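Local coordinates for protein proline iminopeptidase (Streptomyces halstedii, PDB 3WMR) that hydrolyses amide bonds of polyketide substrates as an alpha/beta hydrolase of the peptidase S33 family, probably with proline iminopeptidase activity, at residues M155-W158 with L159-M162; N231-N234 with E235-I239. All coordinates share one frame; numbering follows the deposited sequence.

Overall arrangement
Contact 1 is the first two turns of helix 155-166 and contact 2 a loop folded against it, their centres about 11 Å apart. The indole joins them: Trp158 NE1 makes a probable hydrogen bond of 3.0 Å to Glu235 O. Beside it Met162 SD packs on Phe236 CB at 3.5 Å, and Leu159 CD2 meets Phe236 O at the same distance. Both contacts reach the predicted catalytic residues. The side chains of Trp158 and Glu235 each come within about 4 Å of that of His293, and that of Glu235 within about 5 Å of that of Ser126. The bound 1-ethoxy-2-(2-ethoxyethoxy)ethane lies farther off, about 8 Å from the side chain of Met155.

Contact 1 of 2, residues M155-W158 with L159-M162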
ATOM      1  N   MET A 155     -10.915  -6.911  -3.417  1.00 23.71           N
ATOM      2  CA  MET A 155     -11.598  -6.415  -2.220  1.00 24.33           C
ATOM      3  C   MET A 155     -12.796  -7.281  -1.825  1.00 24.80           C
ATOM      4  O   MET A 155     -13.225  -7.253  -0.667  1.00 23.09           O
ATOM      5  CB  MET A 155     -12.005  -4.953  -2.399  1.00 24.37           C
ATOM      6  CG  MET A 155     -10.822  -4.026  -2.646  1.00 23.83           C
ATOM      7  SD  MET A 155      -9.398  -4.254  -1.551  1.00 22.89           S
ATOM      8  CE  MET A 155     -10.044  -3.665   0.044  1.00 22.70           C
ATOM      9  N   LYS A 156     -13.324  -8.076  -2.764  1.00 25.58           N
ATOM     10  CA  LYS A 156     -14.372  -9.038  -2.415  1.00 26.51           C
ATOM     11  C   LYS A 156     -13.843 -10.130  -1.511  1.00 25.64           C
ATOM     12  O   LYS A 156     -14.452 -10.437  -0.469  1.00 25.54           O
ATOM     13  CB  LYS A 156     -14.972  -9.698  -3.666  1.00 30.04           C
ATOM     14  CG  LYS A 156     -15.805  -8.759  -4.492  1.00 33.47           C
ATOM     15  CD  LYS A 156     -16.509  -9.505  -5.628  1.00 38.04           C
ATOM     16  CE  LYS A 156     -17.176  -8.528  -6.576  1.00 42.03           C
ATOM     17  NZ  LYS A 156     -18.257  -7.748  -5.889  1.00 44.53           N
ATOM     18  N   ILE A 157     -12.719 -10.724  -1.908  1.00 23.89           N
ATOM     19  CA  ILE A 157     -12.079 -11.735  -1.090  1.00 23.47           C
ATOM     20  C   ILE A 157     -11.623 -11.081   0.231  1.00 23.12           C
ATOM     21  O   ILE A 157     -11.741 -11.686   1.291  1.00 22.82           O
ATOM     22  CB  ILE A 157     -10.876 -12.386  -1.802  1.00 23.38           C
ATOM     23  CG1 ILE A 157     -11.319 -13.108  -3.085  1.00 23.71           C
ATOM     24  CG2 ILE A 157     -10.198 -13.383  -0.880  1.00 23.38           C
ATOM     25  CD1 ILE A 157     -10.170 -13.563  -3.961  1.00 23.94           C
ATOM     26  N   TRP A 158     -11.125  -9.848   0.153  1.00 22.77           N
ATOM     27  CA  TRP A 158     -10.745  -9.092   1.363  1.00 22.96           C
ATOM     28  C   TRP A 158     -11.900  -9.077   2.352  1.00 23.22           C
ATOM     29  O   TRP A 158     -11.737  -9.521   3.472  1.00 23.44           O
ATOM     30  CB  TRP A 158     -10.326  -7.667   0.986  1.00 22.88           C
ATOM     31  CG  TRP A 158      -9.852  -6.775   2.142  1.00 21.96           C
ATOM     32  CD1 TRP A 158     -10.618  -5.927   2.865  1.00 21.95           C
ATOM     33  CD2 TRP A 158      -8.507  -6.605   2.616  1.00 22.38           C
ATOM     34  NE1 TRP A 158      -9.852  -5.241   3.764  1.00 22.05           N
ATOM     35  CE2 TRP A 158      -8.553  -5.662   3.659  1.00 21.97           C
ATOM     36  CE3 TRP A 158      -7.278  -7.180   2.283  1.00 21.87           C
ATOM     37  CZ2 TRP A 158      -7.415  -5.263   4.359  1.00 22.49           C
ATOM     38  CZ3 TRP A 158      -6.134  -6.781   2.985  1.00 22.58           C
ATOM     39  CH2 TRP A 158      -6.212  -5.835   4.006  1.00 22.47           C
ATOM     40  N   LEU A 159     -13.081  -8.621   1.922  1.00 23.84           N
ATOM     41  CA  LEU A 159     -14.224  -8.537   2.821  1.00 25.08           C
ATOM     42  C   LEU A 159     -14.671  -9.892   3.377  1.00 26.17           C
ATOM     43  O   LEU A 159     -15.080  -9.962   4.528  1.00 25.31           O
ATOM     44  CB  LEU A 159     -15.399  -7.779   2.189  1.00 25.84           C
ATOM     45  CG  LEU A 159     -15.255  -6.259   2.269  1.00 26.58           C
ATOM     46  CD1 LEU A 159     -16.322  -5.571   1.433  1.00 27.95           C
ATOM     47  CD2 LEU A 159     -15.301  -5.792   3.726  1.00 27.23           C
ATOM     48  N   GLN A 160     -14.585 -10.961   2.591  1.00 27.30           N
ATOM     49  CA  GLN A 160     -14.849 -12.310   3.130  1.00 28.53           C
ATOM     50  C   GLN A 160     -13.859 -12.686   4.231  1.00 28.37           C
ATOM     51  O   GLN A 160     -14.227 -13.226   5.296  1.00 27.64           O
ATOM     52  CB  GLN A 160     -14.816 -13.346   2.002  1.00 31.01           C
ATOM     53  CG  GLN A 160     -15.992 -13.169   1.070  1.00 32.94           C
ATOM     54  CD  GLN A 160     -15.883 -13.899  -0.255  1.00 35.39           C
ATOM     55  OE1 GLN A 160     -14.806 -14.284  -0.701  1.00 36.72           O
ATOM     56  NE2 GLN A 160     -17.030 -14.080  -0.899  1.00 38.37           N
ATOM     57  N   GLU A 161     -12.595 -12.377   3.993  1.00 26.85           N
ATOM     58  CA  GLU A 161     -11.566 -12.700   4.956  1.00 27.47           C
ATOM     59  C   GLU A 161     -11.660 -11.834   6.223  1.00 26.64           C
ATOM     60  O   GLU A 161     -11.414 -12.336   7.316  1.00 26.09           O
ATOM     61  CB  GLU A 161     -10.176 -12.647   4.302  1.00 27.15           C
ATOM     62  CG  GLU A 161      -9.936 -13.828   3.376  1.00 27.84           C
ATOM     63  CD  GLU A 161      -9.805 -15.132   4.142  1.00 29.43           C
ATOM     64  OE1 GLU A 161      -8.708 -15.411   4.693  1.00 29.20           O
ATOM     65  OE2 GLU A 161     -10.809 -15.881   4.204  1.00 30.19           O
ATOM     66  N   MET A 162     -12.061 -10.570   6.081  1.00 25.72           N
ATOM     67  CA  MET A 162     -12.314  -9.716   7.253  1.00 25.56           C
ATOM     68  C   MET A 162     -13.378 -10.334   8.175  1.00 26.29           C
ATOM     69  O   MET A 162     -13.212 -10.366   9.390  1.00 25.78           O
ATOM     70  CB  MET A 162     -12.772  -8.327   6.836  1.00 24.80           C
ATOM     71  CG  MET A 162     -11.758  -7.473   6.087  1.00 23.93           C
ATOM     72  SD  MET A 162     -10.109  -7.368   6.815  1.00 23.74           S
ATOM     73  CE  MET A 162      -9.234  -8.648   5.923  1.00 23.94           C
TER
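Met162 folds its thioether over the indole of Trp158, one helical turn earlier in the chain. The Trp158 CG lies anti to its own backbone N (chi1 -178°), beside the carbonyl carbon, which swings the ring outward from the helix and partly toward the next turn, within reach of Met162. Met162 answers with a chain bent at chi2 (-49°) and again at chi3, and this curl brings SD and CE back over the ring. The terminal methyl CE stands 3.9 Å from the centroid of the five-membered ring, almost on its normal, as a CH-pi contact, while SD, at 4.1 Å from the same centroid, is farther off the normal. Nearer the backbone, Met162 CG meets Trp158 CD1 at 3.8 Å. Met155 CE covers the opposite face, offset toward the rim, so two flexible methionines clasp a flat, rigid indole. Its polar NE1 is not left to them: it donates to Glu235 O, which fixes the rotation of the ring.

The backbone beneath is regular, Met162 N giving Trp158 O a 2.8 Å bond nearly along the C=O axis. On other sides of the helix the residues suit wetter surroundings. Gln160 stretches alongside the previous turn, its CG 3.5 Å from Lys156 O, and Lys156 itself reaches out to a salt bridge with Asp244. Glu161 lays CG near Ile157 CG2, at 4.3 Å, before its carboxylate turns to Thr269 and Arg164.

This is a Met-aromatic contact between residues four apart on helix 155-166, which follows strand 143-149 of the alpha/beta hydrolase sheet and carries its tryptophan up to the predicted catalytic His293.

Contact 2 of 2, residues N231-N234 with E235-I239; sequences NGPN and EFHVI
Asn234 OD1 accepts from Phe236 N, closing an Asx turn, and also from His237 N, in the loop that follows helix 225-230 of this alpha/beta hydrolase. The side chain branches from the backbone at CB, where chi1 of 61° sets CG between the backbone N and the carbonyl carbon, which turns the amide over the backbone that follows. OD1 then takes its two N-H groups unequally: His237 N at 2.8 Å, nearly straight but tilted from the carbonyl plane, and Phe236 N at 3.1 Å, in that plane but more bent at the hydrogen (135°). The same oxygen stands 3.2 Å above the Phe236 ring plane, over its centre, with amide and ring inclined at 45°. The other branch, ND2, passes near His237 CB and gives its hydrogen bond to Tyr191 OH, so both ends of the amide are engaged and its orientation is fixed. With a leucine here, the amides of Phe236 and His237 would probably lose their shared acceptor and Tyr191 its donor, leaving the turn less firmly set.

His237 next forms the centre of an inverse gamma turn, closed by a weak bond from Val238 N to Phe236 O. Glycine suits position 232, whose phi is positive: a CB there would clash with His237 O. Proline follows, and its ring makes two apolar contacts. Pro233 CD touches Ile239 CG1 at 3.9 Å. Pro233 CG meets the edge of the imidazole, near its plane, 3.6 Å from His237 CD2.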
ATOM      1  N   ASN A 231     -11.973   3.732   0.238  1.00 23.55           N
ATOM      2  CA  ASN A 231     -11.868   2.559   1.097  1.00 22.97           C
ATOM      3  C   ASN A 231     -12.978   2.415   2.147  1.00 23.44           C
ATOM      4  O   ASN A 231     -13.721   1.440   2.126  1.00 23.80           O
ATOM      5  CB  ASN A 231     -10.494   2.519   1.792  1.00 23.45           C
ATOM      6  CG  ASN A 231     -10.383   1.385   2.795  1.00 23.69           C
ATOM      7  OD1 ASN A 231     -10.636   1.556   4.010  1.00 25.49           O
ATOM      8  ND2 ASN A 231     -10.050   0.223   2.306  1.00 22.73           N
ATOM      9  N   GLY A 232     -13.071   3.364   3.078  1.00 22.55           N
ATOM     10  CA  GLY A 232     -13.957   3.235   4.212  1.00 22.21           C
ATOM     11  C   GLY A 232     -13.269   3.827   5.433  1.00 22.99           C
ATOM     12  O   GLY A 232     -12.159   4.310   5.321  1.00 22.89           O
ATOM     13  N   PRO A 233     -13.922   3.776   6.602  1.00 22.94           N
ATOM     14  CA  PRO A 233     -13.356   4.402   7.810  1.00 24.12           C
ATOM     15  C   PRO A 233     -12.082   3.751   8.320  1.00 24.08           C
ATOM     16  O   PRO A 233     -11.320   4.407   9.033  1.00 25.25           O
ATOM     17  CB  PRO A 233     -14.449   4.226   8.866  1.00 24.30           C
ATOM     18  CG  PRO A 233     -15.486   3.332   8.264  1.00 24.50           C
ATOM     19  CD  PRO A 233     -15.303   3.299   6.799  1.00 23.19           C
ATOM     20  N   ASN A 234     -11.860   2.485   7.966  1.00 23.41           N
ATOM     21  CA  ASN A 234     -10.705   1.737   8.473  1.00 23.66           C
ATOM     22  C   ASN A 234     -10.372   0.567   7.552  1.00 23.03           C
ATOM     23  O   ASN A 234     -11.040   0.354   6.537  1.00 22.32           O
ATOM     24  CB  ASN A 234     -10.956   1.271   9.915  1.00 23.65           C
ATOM     25  CG  ASN A 234     -12.148   0.354  10.023  1.00 23.31           C
ATOM     26  OD1 ASN A 234     -12.174  -0.724   9.444  1.00 22.54           O
ATOM     27  ND2 ASN A 234     -13.141   0.775  10.773  1.00 24.21           N
ATOM     28  N   GLU A 235      -9.317  -0.151   7.901  1.00 22.76           N
ATOM     29  CA  GLU A 235      -8.777  -1.249   7.101  1.00 23.09           C
ATOM     30  C   GLU A 235      -9.761  -2.360   6.729  1.00 22.77           C
ATOM     31  O   GLU A 235      -9.701  -2.889   5.616  1.00 21.22           O
ATOM     32  CB  GLU A 235      -7.597  -1.878   7.849  1.00 24.40           C
ATOM     33  CG  GLU A 235      -6.348  -1.025   7.834  1.00 25.49           C
ATOM     34  CD  GLU A 235      -5.844  -0.869   6.419  1.00 27.00           C
ATOM     35  OE1 GLU A 235      -5.402  -1.897   5.857  1.00 26.75           O
ATOM     36  OE2 GLU A 235      -5.946   0.253   5.871  1.00 27.69           O
ATOM     37  N   PHE A 236     -10.643  -2.727   7.660  1.00 22.60           N
ATOM     38  CA  PHE A 236     -11.545  -3.870   7.469  1.00 22.88           C
ATOM     39  C   PHE A 236     -12.983  -3.485   7.065  1.00 22.92           C
ATOM     40  O   PHE A 236     -13.663  -4.265   6.372  1.00 23.43           O
ATOM     41  CB  PHE A 236     -11.549  -4.791   8.698  1.00 23.34           C
ATOM     42  CG  PHE A 236     -11.874  -4.093  10.008  1.00 23.59           C
ATOM     43  CD1 PHE A 236     -10.860  -3.752  10.903  1.00 23.40           C
ATOM     44  CD2 PHE A 236     -13.184  -3.799  10.355  1.00 23.54           C
ATOM     45  CE1 PHE A 236     -11.157  -3.140  12.114  1.00 23.72           C
ATOM     46  CE2 PHE A 236     -13.478  -3.177  11.568  1.00 23.81           C
ATOM     47  CZ  PHE A 236     -12.465  -2.851  12.441  1.00 23.51           C
ATOM     48  N   HIS A 237     -13.444  -2.306   7.484  1.00 22.47           N
ATOM     49  CA  HIS A 237     -14.807  -1.836   7.154  1.00 22.42           C
ATOM     50  C   HIS A 237     -14.735  -1.116   5.815  1.00 22.70           C
ATOM     51  O   HIS A 237     -14.774   0.116   5.737  1.00 22.34           O
ATOM     52  CB  HIS A 237     -15.385  -0.936   8.262  1.00 22.31           C
ATOM     53  CG  HIS A 237     -16.865  -0.682   8.152  1.00 21.84           C
ATOM     54  ND1 HIS A 237     -17.785  -1.681   7.895  1.00 21.84           N
ATOM     55  CD2 HIS A 237     -17.586   0.454   8.315  1.00 21.70           C
ATOM     56  CE1 HIS A 237     -19.005  -1.169   7.887  1.00 22.02           C
ATOM     57  NE2 HIS A 237     -18.913   0.125   8.144  1.00 22.21           N
ATOM     58  N   VAL A 238     -14.612  -1.912   4.751  1.00 23.23           N
ATOM     59  CA  VAL A 238     -14.449  -1.367   3.404  1.00 23.07           C
ATOM     60  C   VAL A 238     -15.828  -1.137   2.793  1.00 24.15           C
ATOM     61  O   VAL A 238     -16.452  -2.070   2.278  1.00 24.76           O
ATOM     62  CB  VAL A 238     -13.641  -2.313   2.499  1.00 22.64           C
ATOM     63  CG1 VAL A 238     -13.586  -1.786   1.059  1.00 22.51           C
ATOM     64  CG2 VAL A 238     -12.252  -2.495   3.044  1.00 22.76           C
ATOM     65  N   ILE A 239     -16.290   0.102   2.866  1.00 24.62           N
ATOM     66  CA  ILE A 239     -17.588   0.486   2.327  1.00 26.74           C
ATOM     67  C   ILE A 239     -17.484   1.590   1.269  1.00 26.66           C
ATOM     68  O   ILE A 239     -18.502   2.107   0.803  1.00 27.48           O
ATOM     69  CB  ILE A 239     -18.551   0.940   3.464  1.00 27.23           C
ATOM     70  CG1 ILE A 239     -18.014   2.165   4.200  1.00 27.94           C
ATOM     71  CG2 ILE A 239     -18.807  -0.199   4.427  1.00 26.50           C
ATOM     72  CD1 ILE A 239     -19.019   2.795   5.150  1.00 29.00           C
TER